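PDB 2OKQ: uncharacterized protein YbaA from Shigella flexneri, which is of unknown function but belongs to the DUF1428 family and assembles as a dimer of ferredoxin-like alpha/beta chains. Local coordinates for residues 27-33 with 130-136; 32-36 with 124-129; 53-57 with 109-115; 59-65 with 91-97. All blocks are in the same frame, centred on the assembly; numbering follows the deposited sequence.

Contact 1 (27-33 with 130-136)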
loop_
_atom_site.group_PDB
_atom_site.type_symbol
_atom_site.label_atom_id
_atom_site.label_comp_id
_atom_site.label_asym_id
_atom_site.label_seq_id
_atom_site.Cartn_x
_atom_site.Cartn_y
_atom_site.Cartn_z
ATOM N N TYR A 27 12.505 0.054 2.991
ATOM C CA TYR A 27 11.637 1.103 3.563
ATOM C C TYR A 27 10.527 1.437 2.581
ATOM O O TYR A 27 10.751 1.489 1.365
ATOM C CB TYR A 27 12.440 2.364 3.872
ATOM C CG TYR A 27 11.786 3.284 4.880
ATOM C CD1 TYR A 27 12.011 3.085 6.238
ATOM C CD2 TYR A 27 10.978 4.352 4.480
ATOM C CE1 TYR A 27 11.452 3.919 7.196
ATOM C CE2 TYR A 27 10.376 5.206 5.453
ATOM C CZ TYR A 27 10.655 4.970 6.802
ATOM O OH TYR A 27 10.131 5.744 7.800
ATOM N N VAL A 28 9.334 1.694 3.112
ATOM C CA VAL A 28 8.157 1.957 2.267
ATOM C C VAL A 28 7.420 3.181 2.760
ATOM O O VAL A 28 7.176 3.274 3.945
ATOM C CB VAL A 28 7.189 0.753 2.317
ATOM C CG1 VAL A 28 5.869 1.100 1.623
ATOM C CG2 VAL A 28 7.837 -0.430 1.586
ATOM N N ASP A 29 7.052 4.092 1.857
ATOM C CA ASP A 29 6.105 5.157 2.199
ATOM C C ASP A 29 4.755 4.669 1.733
ATOM O O ASP A 29 4.601 4.348 0.565
ATOM C CB ASP A 29 6.449 6.449 1.459
ATOM C CG ASP A 29 7.350 7.362 2.273
ATOM O OD1 ASP A 29 7.751 6.960 3.386
ATOM O OD2 ASP A 29 7.602 8.484 1.809
ATOM N N GLY A 30 3.816 4.559 2.663
ATOM C CA GLY A 30 2.455 4.091 2.322
ATOM C C GLY A 30 1.485 5.250 2.268
ATOM O O GLY A 30 1.602 6.203 3.070
ATOM N N PHE A 31 0.537 5.195 1.323
ATOM C CA PHE A 31 -0.455 6.268 1.149
ATOM C C PHE A 31 -1.808 5.589 0.973
ATOM O O PHE A 31 -1.903 4.562 0.290
ATOM C CB PHE A 31 -0.224 7.131 -0.108
ATOM C CG PHE A 31 1.141 7.782 -0.227
ATOM C CD1 PHE A 31 1.291 9.148 -0.031
ATOM C CD2 PHE A 31 2.258 7.042 -0.618
ATOM C CE1 PHE A 31 2.551 9.775 -0.209
ATOM C CE2 PHE A 31 3.511 7.654 -0.776
ATOM C CZ PHE A 31 3.653 9.023 -0.554
ATOM N N VAL A 32 -2.836 6.129 1.614
ATOM C CA VAL A 32 -4.226 5.764 1.293
ATOM C C VAL A 32 -4.934 7.078 1.032
ATOM O O VAL A 32 -4.844 8.007 1.836
ATOM C CB VAL A 32 -4.924 4.968 2.396
ATOM C CG1 VAL A 32 -6.301 4.413 1.895
ATOM C CG2 VAL A 32 -4.055 3.803 2.865
ATOM N N VAL A 33 -5.659 7.120 -0.087
ATOM C CA VAL A 33 -6.202 8.352 -0.633
ATOM C C VAL A 33 -7.685 8.133 -0.973
ATOM O O VAL A 33 -8.056 7.050 -1.421
ATOM C CB VAL A 33 -5.437 8.717 -1.941
ATOM C CG1 VAL A 33 -5.718 10.132 -2.361
ATOM C CG2 VAL A 33 -3.921 8.531 -1.770
ATOM N N MET A 130 -5.966 12.395 2.874
ATOM C CA MET A 130 -4.894 11.430 2.585
ATOM C C MET A 130 -4.270 10.954 3.905
ATOM O O MET A 130 -4.051 11.761 4.817
ATOM C CB MET A 130 -3.836 12.083 1.687
ATOM C CG MET A 130 -2.632 11.197 1.305
ATOM S SD MET A 130 -1.424 12.037 0.246
ATOM C CE MET A 130 -0.782 13.256 1.404
ATOM N N ILE A 131 -3.988 9.661 4.032
ATOM C CA ILE A 131 -3.190 9.204 5.171
ATOM C C ILE A 131 -1.842 8.726 4.624
ATOM O O ILE A 131 -1.768 8.266 3.490
ATOM C CB ILE A 131 -3.886 8.140 6.029
ATOM C CG1 ILE A 131 -4.165 6.846 5.233
ATOM C CG2 ILE A 131 -5.188 8.718 6.620
ATOM C CD1 ILE A 131 -4.867 5.740 6.084
ATOM N N TYR A 132 -0.791 8.880 5.428
ATOM C CA TYR A 132 0.580 8.706 4.920
ATOM C C TYR A 132 1.485 8.314 6.060
ATOM O O TYR A 132 1.301 8.782 7.176
ATOM C CB TYR A 132 1.094 10.033 4.349
ATOM C CG TYR A 132 2.600 10.057 4.166
ATOM C CD1 TYR A 132 3.194 9.391 3.091
ATOM C CD2 TYR A 132 3.428 10.733 5.077
ATOM C CE1 TYR A 132 4.590 9.406 2.908
ATOM C CE2 TYR A 132 4.822 10.748 4.910
ATOM C CZ TYR A 132 5.388 10.091 3.825
ATOM O OH TYR A 132 6.751 10.097 3.643
ATOM N N GLY A 133 2.485 7.484 5.778
ATOM C CA GLY A 133 3.512 7.208 6.779
ATOM C C GLY A 133 4.667 6.454 6.177
ATOM O O GLY A 133 4.547 5.892 5.077
ATOM N N GLY A 134 5.798 6.496 6.871
ATOM C CA GLY A 134 6.965 5.696 6.512
ATOM C C GLY A 134 7.000 4.446 7.366
ATOM O O GLY A 134 6.767 4.495 8.615
ATOM N N PHE A 135 7.334 3.323 6.727
ATOM C CA PHE A 135 7.332 2.035 7.402
ATOM C C PHE A 135 8.577 1.220 7.051
ATOM O O PHE A 135 9.004 1.222 5.905
ATOM C CB PHE A 135 6.111 1.186 6.969
ATOM C CG PHE A 135 4.774 1.831 7.257
ATOM C CD1 PHE A 135 4.061 1.475 8.395
ATOM C CD2 PHE A 135 4.245 2.785 6.408
ATOM C CE1 PHE A 135 2.780 2.080 8.694
ATOM C CE2 PHE A 135 2.999 3.386 6.681
ATOM C CZ PHE A 135 2.275 3.033 7.820
ATOM N N GLU A 136 9.111 0.499 8.028
ATOM C CA GLU A 136 10.276 -0.361 7.770
ATOM C C GLU A 136 9.826 -1.751 7.361
ATOM O O GLU A 136 8.948 -2.344 7.991
ATOM C CB GLU A 136 11.238 -0.407 8.962
ATOM C CG GLU A 136 10.603 -0.792 10.281
ATOM C CD GLU A 136 11.525 -1.605 11.184
ATOM O OE1 GLU A 136 12.763 -1.602 10.973
ATOM O OE2 GLU A 136 10.999 -2.262 12.103
#
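Y132 reaches across to D29 with its CG opposite the backbone N (chi1 164°), and its OH donates to D29 OD2 at 2.6 Å. The hydroxyl comes from above the carboxylate plane, which stands nearly upright (82°) to the phenol ring. Beside this pair the rings of F31 and Y132 run side by side with planes 47° apart. Y132 CD1 sits over one face of F31, 3.4 Å from F31 CE1. Further along, the Y27 ring leans over the backbone, with F135 O above one face. G134 has no side chain there, so Y27 OH comes within 3.4 Å of G134 CA. Under these groups lies a regular antiparallel ladder, with paired bonds at V28–F135, G30–G133 and V32–I131. On the other sheet face I131 CG1 packs tightly against V32 CB at 3.5 Å. R103 and N107 of helix 100-111 also bind the D29 carboxylate. Y27 OH bonds to S68 of the second subunit. Strand 27-36 lies between strands 131-140 and 88-97, with helix 100-111 covering the D29 face.

Contact 2 (32-36 with 124-129)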
loop_
_atom_site.group_PDB
_atom_site.type_symbol
_atom_site.label_atom_id
_atom_site.label_comp_id
_atom_site.label_asym_id
_atom_site.label_seq_id
_atom_site.Cartn_x
_atom_site.Cartn_y
_atom_site.Cartn_z
ATOM N N VAL A 32 -2.836 6.129 1.614
ATOM C CA VAL A 32 -4.226 5.764 1.293
ATOM C C VAL A 32 -4.934 7.078 1.032
ATOM O O VAL A 32 -4.844 8.007 1.836
ATOM C CB VAL A 32 -4.924 4.968 2.396
ATOM C CG1 VAL A 32 -6.301 4.413 1.895
ATOM C CG2 VAL A 32 -4.055 3.803 2.865
ATOM N N VAL A 33 -5.659 7.120 -0.087
ATOM C CA VAL A 33 -6.202 8.352 -0.633
ATOM C C VAL A 33 -7.685 8.133 -0.973
ATOM O O VAL A 33 -8.056 7.050 -1.421
ATOM C CB VAL A 33 -5.437 8.717 -1.941
ATOM C CG1 VAL A 33 -5.718 10.132 -2.361
ATOM C CG2 VAL A 33 -3.921 8.531 -1.770
ATOM N N ALA A 34 -8.524 9.148 -0.743
ATOM C CA ALA A 34 -9.884 9.148 -1.309
ATOM C C ALA A 34 -9.838 10.015 -2.582
ATOM O O ALA A 34 -9.345 11.148 -2.557
ATOM C CB ALA A 34 -10.875 9.700 -0.299
ATOM N N VAL A 35 -10.274 9.461 -3.705
ATOM C CA VAL A 35 -10.205 10.162 -4.977
ATOM C C VAL A 35 -11.609 10.136 -5.607
ATOM O O VAL A 35 -12.238 9.086 -5.642
ATOM C CB VAL A 35 -9.187 9.480 -5.942
ATOM C CG1 VAL A 35 -9.147 10.168 -7.283
ATOM C CG2 VAL A 35 -7.775 9.446 -5.329
ATOM N N PRO A 36 -12.098 11.296 -6.107
ATOM C CA PRO A 36 -13.370 11.262 -6.830
ATOM C C PRO A 36 -13.330 10.259 -7.981
ATOM O O PRO A 36 -12.370 10.239 -8.761
ATOM C CB PRO A 36 -13.508 12.700 -7.350
ATOM C CG PRO A 36 -12.770 13.517 -6.347
ATOM C CD PRO A 36 -11.556 12.666 -6.034
ATOM N N PRO A 124 -6.057 16.088 -7.861
ATOM C CA PRO A 124 -7.426 15.630 -8.069
ATOM C C PRO A 124 -7.997 14.901 -6.850
ATOM O O PRO A 124 -8.807 13.993 -7.010
ATOM C CB PRO A 124 -7.302 14.662 -9.256
ATOM C CG PRO A 124 -5.860 14.698 -9.688
ATOM C CD PRO A 124 -5.085 15.216 -8.532
ATOM N N PHE A 125 -7.573 15.291 -5.648
ATOM C CA PHE A 125 -8.073 14.705 -4.401
ATOM C C PHE A 125 -7.871 15.648 -3.225
ATOM O O PHE A 125 -7.100 16.608 -3.307
ATOM C CB PHE A 125 -7.389 13.364 -4.098
ATOM C CG PHE A 125 -5.905 13.471 -3.864
ATOM C CD1 PHE A 125 -5.400 13.692 -2.586
ATOM C CD2 PHE A 125 -5.012 13.346 -4.922
ATOM C CE1 PHE A 125 -4.040 13.783 -2.372
ATOM C CE2 PHE A 125 -3.650 13.443 -4.713
ATOM C CZ PHE A 125 -3.167 13.658 -3.440
ATOM N N ASP A 126 -8.539 15.342 -2.118
ATOM C CA ASP A 126 -8.440 16.139 -0.908
ATOM C C ASP A 126 -7.226 15.735 -0.065
ATOM O O ASP A 126 -7.255 14.730 0.654
ATOM C CB ASP A 126 -9.732 16.025 -0.096
ATOM C CG ASP A 126 -9.773 16.973 1.092
ATOM O OD1 ASP A 126 -8.795 17.728 1.317
ATOM O OD2 ASP A 126 -10.792 16.956 1.813
ATOM N N GLY A 127 -6.178 16.555 -0.140
ATOM C CA GLY A 127 -4.937 16.332 0.599
ATOM C C GLY A 127 -5.095 16.170 2.099
ATOM O O GLY A 127 -4.282 15.507 2.736
ATOM N N LYS A 128 -6.146 16.766 2.667
ATOM C CA LYS A 128 -6.402 16.694 4.105
ATOM C C LYS A 128 -6.753 15.298 4.559
ATOM O O LYS A 128 -6.423 14.891 5.677
ATOM C CB LYS A 128 -7.536 17.644 4.496
ATOM C CG LYS A 128 -7.104 19.065 4.718
ATOM C CD LYS A 128 -8.340 19.922 4.987
ATOM C CE LYS A 128 -7.979 21.305 5.501
ATOM N NZ LYS A 128 -9.221 22.065 5.850
ATOM N N ARG A 129 -7.425 14.558 3.683
ATOM C CA ARG A 129 -7.935 13.251 4.048
ATOM C C ARG A 129 -6.997 12.097 3.662
ATOM O O ARG A 129 -7.199 10.977 4.105
ATOM C CB ARG A 129 -9.351 13.062 3.499
ATOM C CG ARG A 129 -10.358 13.814 4.364
ATOM C CD ARG A 129 -11.782 13.677 3.862
ATOM N NE ARG A 129 -11.969 14.289 2.553
ATOM C CZ ARG A 129 -12.360 13.633 1.467
ATOM N NH1 ARG A 129 -12.569 12.319 1.516
ATOM N NH2 ARG A 129 -12.517 14.287 0.327
HETATM O O HOH W 1 -8.079 11.977 -0.034
HETATM O O HOH W 2 -10.593 13.495 -2.640
#
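F125 holds CG between its backbone N and carbonyl carbon (chi1 63°), which turns its ring under V33. In one of two deposited conformers, V33 CG1 stands anti to its own backbone N and rests over one face of that ring, 3.9 Å from the centroid. F125 CB also packs against A34 O at 3.3 Å. The R129 chain bends at chi3 (-65°) and brings NH1 to 3.6 Å from A34 CB. The backbones are linked through water. One water accepts from A34 N and donates to D126 O. A second donates to A34 O at 2.7 Å and accepts from D126 N at 2.8 Å. D126 also shapes its own loop. Its OD1 accepts from K128 N in an Asx turn, and its OD2 forms a salt bridge with R129 NE at 3.0 Å. R129 continues to E88 and to V82 O. P124 O is buried against P36 and has no polar partner in the model. The loop before strand 131-140 meets the end of strand 27-36 by apolar packing and bridging waters. Its polar links to A34 depend on those waters, while R129 spends its charge on D126 and E88.

Contact 3 (53-57 with 109-115)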
loop_
_atom_site.group_PDB
_atom_site.type_symbol
_atom_site.label_atom_id
_atom_site.label_comp_id
_atom_site.label_asym_id
_atom_site.label_seq_id
_atom_site.Cartn_x
_atom_site.Cartn_y
_atom_site.Cartn_z
ATOM N N LEU A 53 9.909 11.019 -11.392
ATOM C CA LEU A 53 10.616 11.963 -10.516
ATOM C C LEU A 53 11.066 11.262 -9.245
ATOM O O LEU A 53 12.218 11.357 -8.853
ATOM C CB LEU A 53 9.765 13.195 -10.199
ATOM C CG LEU A 53 9.442 14.104 -11.394
ATOM C CD1 LEU A 53 8.618 15.276 -10.941
ATOM C CD2 LEU A 53 10.719 14.579 -12.081
ATOM N N PHE A 54 10.159 10.519 -8.622
ATOM C CA PHE A 54 10.537 9.754 -7.428
ATOM C C PHE A 54 11.674 8.794 -7.733
ATOM O O PHE A 54 12.583 8.628 -6.929
ATOM C CB PHE A 54 9.332 8.973 -6.892
ATOM C CG PHE A 54 8.445 9.763 -5.977
ATOM C CD1 PHE A 54 8.893 10.158 -4.718
ATOM C CD2 PHE A 54 7.147 10.066 -6.344
ATOM C CE1 PHE A 54 8.060 10.872 -3.846
ATOM C CE2 PHE A 54 6.304 10.776 -5.479
ATOM C CZ PHE A 54 6.768 11.188 -4.235
ATOM N N LYS A 55 11.628 8.144 -8.893
ATOM C CA LYS A 55 12.696 7.199 -9.242
ATOM C C LYS A 55 14.037 7.908 -9.395
ATOM O O LYS A 55 15.064 7.387 -8.979
ATOM C CB LYS A 55 12.362 6.455 -10.540
ATOM C CG LYS A 55 11.088 5.597 -10.483
ATOM C CD LYS A 55 11.377 4.136 -10.198
ATOM C CE LYS A 55 11.729 3.394 -11.485
ATOM N NZ LYS A 55 11.474 1.936 -11.383
ATOM N N GLU A 56 14.004 9.096 -9.993
ATOM C CA GLU A 56 15.200 9.920 -10.156
ATOM C C GLU A 56 15.845 10.203 -8.796
ATOM O O GLU A 56 17.073 10.223 -8.659
ATOM C CB GLU A 56 14.817 11.222 -10.870
ATOM C CG GLU A 56 15.935 12.232 -11.008
ATOM C CD GLU A 56 15.453 13.544 -11.603
ATOM O OE1 GLU A 56 14.664 13.510 -12.565
ATOM O OE2 GLU A 56 15.856 14.614 -11.097
ATOM N N PHE A 57 15.006 10.390 -7.790
ATOM C CA PHE A 57 15.465 10.733 -6.450
ATOM C C PHE A 57 15.778 9.516 -5.575
ATOM O O PHE A 57 16.134 9.664 -4.409
ATOM C CB PHE A 57 14.444 11.647 -5.772
ATOM C CG PHE A 57 14.210 12.953 -6.499
ATOM C CD1 PHE A 57 15.228 13.563 -7.231
ATOM C CD2 PHE A 57 12.980 13.576 -6.428
ATOM C CE1 PHE A 57 15.007 14.774 -7.899
ATOM C CE2 PHE A 57 12.755 14.789 -7.082
ATOM C CZ PHE A 57 13.769 15.377 -7.817
ATOM N N LYS A 109 13.877 16.424 -1.640
ATOM C CA LYS A 109 14.058 16.825 -3.045
ATOM C C LYS A 109 12.742 17.084 -3.752
ATOM O O LYS A 109 12.580 18.116 -4.403
ATOM C CB LYS A 109 14.835 15.774 -3.830
ATOM C CG LYS A 109 16.280 15.637 -3.457
ATOM C CD LYS A 109 16.903 14.515 -4.254
ATOM C CE LYS A 109 18.319 14.259 -3.807
ATOM N NZ LYS A 109 18.860 13.044 -4.474
ATOM N N MET A 110 11.813 16.140 -3.622
ATOM C CA MET A 110 10.499 16.256 -4.221
ATOM C C MET A 110 9.875 17.596 -3.856
ATOM O O MET A 110 9.385 18.310 -4.727
ATOM C CB MET A 110 9.601 15.089 -3.785
ATOM C CG MET A 110 8.213 15.096 -4.395
ATOM S SD MET A 110 8.227 15.093 -6.198
ATOM C CE MET A 110 8.589 13.382 -6.576
ATOM N N MET A 111 9.935 17.943 -2.573
ATOM C CA MET A 111 9.347 19.169 -2.070
ATOM C C MET A 111 10.038 20.428 -2.596
ATOM O O MET A 111 9.434 21.487 -2.609
ATOM C CB MET A 111 9.311 19.154 -0.551
ATOM C CG MET A 111 8.326 18.105 -0.027
ATOM S SD MET A 111 8.074 18.222 1.734
ATOM C CE MET A 111 7.248 19.806 1.826
ATOM N N SER A 112 11.290 20.306 -3.025
ATOM C CA SER A 112 12.007 21.467 -3.564
ATOM C C SER A 112 12.070 21.437 -5.096
ATOM O O SER A 112 12.808 22.217 -5.708
ATOM C CB SER A 112 13.406 21.578 -2.952
ATOM O OG SER A 112 14.254 20.530 -3.386
ATOM N N ASP A 113 11.293 20.543 -5.709
ATOM C CA ASP A 113 11.295 20.416 -7.168
ATOM C C ASP A 113 10.152 21.195 -7.820
ATOM O O ASP A 113 8.988 20.988 -7.488
ATOM C CB ASP A 113 11.296 18.942 -7.602
ATOM C CG ASP A 113 11.900 18.744 -8.983
ATOM O OD1 ASP A 113 11.386 19.318 -9.961
ATOM O OD2 ASP A 113 12.902 18.026 -9.097
ATOM N N PRO A 114 10.483 22.112 -8.754
ATOM C CA PRO A 114 9.454 22.897 -9.434
ATOM C C PRO A 114 8.596 22.042 -10.346
ATOM O O PRO A 114 7.481 22.437 -10.658
ATOM C CB PRO A 114 10.256 23.905 -10.266
ATOM C CG PRO A 114 11.622 23.876 -9.711
ATOM C CD PRO A 114 11.824 22.473 -9.232
ATOM N N ARG A 115 9.116 20.884 -10.757
ATOM C CA ARG A 115 8.354 19.928 -11.572
ATOM C C ARG A 115 7.117 19.403 -10.857
ATOM O O ARG A 115 6.114 19.116 -11.500
ATOM C CB ARG A 115 9.222 18.756 -12.036
ATOM C CG ARG A 115 10.140 19.077 -13.196
ATOM C CD ARG A 115 11.145 17.965 -13.467
ATOM N NE ARG A 115 12.088 17.786 -12.363
ATOM C CZ ARG A 115 13.110 16.933 -12.370
ATOM N NH1 ARG A 115 13.331 16.156 -13.418
ATOM N NH2 ARG A 115 13.907 16.839 -11.316
HETATM O O HOH W 3 17.916 11.031 -3.058
#
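F57 lies flat between two partners. K109 CB is centred over one ring face, 3.8 Å from the centroid, and L53 O stands over the opposite face. D113 OD2 meets the ring edge in plane, 3.1 Å from F57 CZ. The F54 ring turns a face to M110, whose chain bends at chi2 and chi3. M110 CE then sits above the ring centre, in one of two deposited conformers. R115 bridges two carboxylates with its guanidinium. It grips E56 end-on, with NH2 to OE2 at 3.0 Å and NH1 to OE1 at 3.1 Å; the two planes are 45° apart. It grips D113 side-on, with NH2 to OD2 at 2.7 Å and NE to OD1 at 2.9 Å. D113 OD1 also takes R115 N, so this aspartate caps the start of helix 114-118. A water joins F57 O to K109 NZ. E56 OE2 and D113 OD2 are only 4.9 Å apart. The shared arginine charge would be expected to offset their repulsion and favour both carboxylates staying ionised.

Contact 4 (59-65 with 91-97)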
loop_
_atom_site.group_PDB
_atom_site.type_symbol
_atom_site.label_atom_id
_atom_site.label_comp_id
_atom_site.label_asym_id
_atom_site.label_seq_id
_atom_site.Cartn_x
_atom_site.Cartn_y
_atom_site.Cartn_z
ATOM N N ALA A 59 13.797 6.364 -5.394
ATOM C CA ALA A 59 12.730 5.352 -5.251
ATOM C C ALA A 59 12.955 4.145 -6.155
ATOM O O ALA A 59 13.395 4.291 -7.308
ATOM C CB ALA A 59 11.376 5.956 -5.533
ATOM N N LEU A 60 12.630 2.960 -5.632
ATOM C CA LEU A 60 12.788 1.705 -6.365
ATOM C C LEU A 60 11.551 1.421 -7.206
ATOM O O LEU A 60 11.662 0.854 -8.301
ATOM C CB LEU A 60 13.022 0.539 -5.402
ATOM C CG LEU A 60 14.256 0.630 -4.510
ATOM C CD1 LEU A 60 14.160 -0.382 -3.400
ATOM C CD2 LEU A 60 15.555 0.418 -5.302
ATOM N N ARG A 61 10.383 1.827 -6.716
ATOM C CA ARG A 61 9.137 1.420 -7.361
ATOM C C ARG A 61 8.032 2.282 -6.817
ATOM O O ARG A 61 8.071 2.662 -5.635
ATOM C CB ARG A 61 8.865 -0.057 -7.043
ATOM C CG ARG A 61 7.654 -0.645 -7.769
ATOM C CD ARG A 61 7.418 -2.060 -7.269
ATOM N NE ARG A 61 6.277 -2.696 -7.929
ATOM C CZ ARG A 61 5.608 -3.700 -7.379
ATOM N NH1 ARG A 61 5.967 -4.146 -6.160
ATOM N NH2 ARG A 61 4.570 -4.235 -8.012
ATOM N N ILE A 62 7.058 2.617 -7.663
ATOM C CA ILE A 62 5.909 3.415 -7.239
ATOM C C ILE A 62 4.696 2.649 -7.739
ATOM O O ILE A 62 4.633 2.309 -8.925
ATOM C CB ILE A 62 5.891 4.845 -7.870
ATOM C CG1 ILE A 62 7.034 5.708 -7.354
ATOM C CG2 ILE A 62 4.583 5.580 -7.522
ATOM C CD1 ILE A 62 8.442 5.414 -8.000
ATOM N N VAL A 63 3.766 2.350 -6.834
ATOM C CA VAL A 63 2.593 1.548 -7.197
ATOM C C VAL A 63 1.337 2.264 -6.716
ATOM O O VAL A 63 1.287 2.721 -5.597
ATOM C CB VAL A 63 2.642 0.108 -6.562
ATOM C CG1 VAL A 63 1.506 -0.728 -7.089
ATOM C CG2 VAL A 63 3.978 -0.633 -6.832
ATOM N N GLU A 64 0.321 2.398 -7.567
ATOM C CA GLU A 64 -0.926 3.029 -7.163
ATOM C C GLU A 64 -2.035 2.062 -7.550
ATOM O O GLU A 64 -2.059 1.600 -8.693
ATOM C CB GLU A 64 -1.144 4.320 -7.945
ATOM C CG GLU A 64 0.004 5.274 -7.792
ATOM C CD GLU A 64 -0.262 6.376 -6.827
ATOM O OE1 GLU A 64 -1.327 6.408 -6.179
ATOM O OE2 GLU A 64 0.632 7.234 -6.713
ATOM N N CYS A 65 -2.947 1.788 -6.624
ATOM C CA CYS A 65 -3.931 0.704 -6.826
ATOM C C CYS A 65 -5.310 1.274 -6.539
ATOM O O CYS A 65 -5.519 1.918 -5.504
ATOM C CB CYS A 65 -3.649 -0.467 -5.883
ATOM S SG CYS A 65 -1.941 -1.089 -5.979
ATOM N N VAL A 91 -7.817 4.756 -2.946
ATOM C CA VAL A 91 -6.600 4.337 -3.622
ATOM C C VAL A 91 -5.610 3.871 -2.547
ATOM O O VAL A 91 -5.470 4.529 -1.535
ATOM C CB VAL A 91 -6.018 5.503 -4.475
ATOM C CG1 VAL A 91 -4.638 5.167 -5.028
ATOM C CG2 VAL A 91 -6.954 5.838 -5.600
ATOM N N PHE A 92 -4.945 2.736 -2.800
ATOM C CA PHE A 92 -3.935 2.150 -1.922
ATOM C C PHE A 92 -2.661 2.247 -2.730
ATOM O O PHE A 92 -2.603 1.741 -3.849
ATOM C CB PHE A 92 -4.269 0.672 -1.631
ATOM C CG PHE A 92 -3.298 -0.027 -0.717
ATOM C CD1 PHE A 92 -3.456 0.027 0.669
ATOM C CD2 PHE A 92 -2.254 -0.797 -1.240
ATOM C CE1 PHE A 92 -2.557 -0.640 1.521
ATOM C CE2 PHE A 92 -1.348 -1.475 -0.396
ATOM C CZ PHE A 92 -1.508 -1.414 0.987
ATOM N N SER A 93 -1.654 2.944 -2.199
ATOM C CA SER A 93 -0.432 3.219 -2.946
ATOM C C SER A 93 0.793 3.177 -2.040
ATOM O O SER A 93 0.682 3.368 -0.820
ATOM C CB SER A 93 -0.508 4.614 -3.579
ATOM O OG SER A 93 -1.593 4.725 -4.484
ATOM N N TRP A 94 1.956 2.969 -2.654
ATOM C CA TRP A 94 3.187 2.994 -1.898
ATOM C C TRP A 94 4.371 3.273 -2.808
ATOM O O TRP A 94 4.286 3.158 -4.053
ATOM C CB TRP A 94 3.405 1.694 -1.128
ATOM C CG TRP A 94 3.785 0.516 -1.979
ATOM C CD1 TRP A 94 5.049 0.121 -2.306
ATOM C CD2 TRP A 94 2.895 -0.431 -2.583
ATOM N NE1 TRP A 94 5.002 -0.991 -3.103
ATOM C CE2 TRP A 94 3.689 -1.366 -3.269
ATOM C CE3 TRP A 94 1.496 -0.583 -2.600
ATOM C CZ2 TRP A 94 3.138 -2.450 -3.994
ATOM C CZ3 TRP A 94 0.942 -1.673 -3.331
ATOM C CH2 TRP A 94 1.767 -2.585 -4.003
ATOM N N ILE A 95 5.462 3.664 -2.162
ATOM C CA ILE A 95 6.733 3.882 -2.856
ATOM C C ILE A 95 7.811 3.127 -2.081
ATOM O O ILE A 95 7.910 3.262 -0.857
ATOM C CB ILE A 95 7.050 5.385 -2.927
ATOM C CG1 ILE A 95 5.912 6.167 -3.603
ATOM C CG2 ILE A 95 8.419 5.599 -3.629
ATOM C CD1 ILE A 95 6.092 7.651 -3.598
ATOM N N GLU A 96 8.588 2.310 -2.788
ATOM C CA GLU A 96 9.606 1.474 -2.191
ATOM C C GLU A 96 10.947 2.179 -2.260
ATOM O O GLU A 96 11.251 2.792 -3.283
ATOM C CB GLU A 96 9.695 0.161 -2.955
ATOM C CG GLU A 96 8.343 -0.627 -2.900
ATOM C CD GLU A 96 8.433 -2.037 -3.440
ATOM O OE1 GLU A 96 9.528 -2.649 -3.413
ATOM O OE2 GLU A 96 7.379 -2.572 -3.891
ATOM N N TYR A 97 11.723 2.065 -1.186
ATOM C CA TYR A 97 13.041 2.722 -1.065
ATOM C C TYR A 97 14.062 1.735 -0.511
ATOM O O TYR A 97 13.698 0.802 0.228
ATOM C CB TYR A 97 12.939 3.922 -0.097
ATOM C CG TYR A 97 12.172 5.104 -0.666
ATOM C CD1 TYR A 97 12.749 5.934 -1.622
ATOM C CD2 TYR A 97 10.866 5.382 -0.238
ATOM C CE1 TYR A 97 12.055 7.032 -2.151
ATOM C CE2 TYR A 97 10.162 6.482 -0.738
ATOM C CZ TYR A 97 10.774 7.293 -1.716
ATOM O OH TYR A 97 10.107 8.354 -2.247
#
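Backbone bonds pair V63 with W94 in both directions, V63 N reaching W94 O at 2.9 Å. Others link L60 N to E96 O, E96 N to R61 O and F92 N to C65 O. The polar side-chain contacts centre on E96. Its OE2 accepts from W94 NE1 at 3.0 Å through the anti lone pair, and from R61 NH1 at 3.1 Å on the syn side, 23° out of plane. R61 of the second subunit reaches the same oxygen, and R61 NE pairs with D140 there. Among apolar contacts, V63 CB lies over the six-membered ring of W94, 3.7 Å from its centroid. W94 CG sits between its backbone N and carbonyl carbon (chi1 73°), which lays the indole alongside V63. On the other sheet face, which bears I62 and I95, I95 CG2 packs on A59 CB at 3.5 Å. W94 stacks on W94 of the second subunit. This is the antiparallel pairing of strands 61-67 and 88-97 in a ferredoxin-like sheet, extended across a dimer interface.

Overall arrangement
Contacts 1 and 4 are buried strand pairings of one sheet. They join where strand 27-36 bonds to strand 88-97, with V33 O and V91 N 2.8 Å apart. Both also face the second subunit. Contact 2 shares V32 and V33 with contact 1 but is only partly buried, and it uses waters where the strands use direct backbone bonds. Contact 3 is at the surface, about 17 Å from contact 1 between centres. It ties the end of helix 40-56 to helices 100-111 and 114-118 through aromatic packing and salt bridges. F54 carries contact 3 inward to Y97 of contact 4, and contact 4 is nested within the chain loop that contact 3 closes.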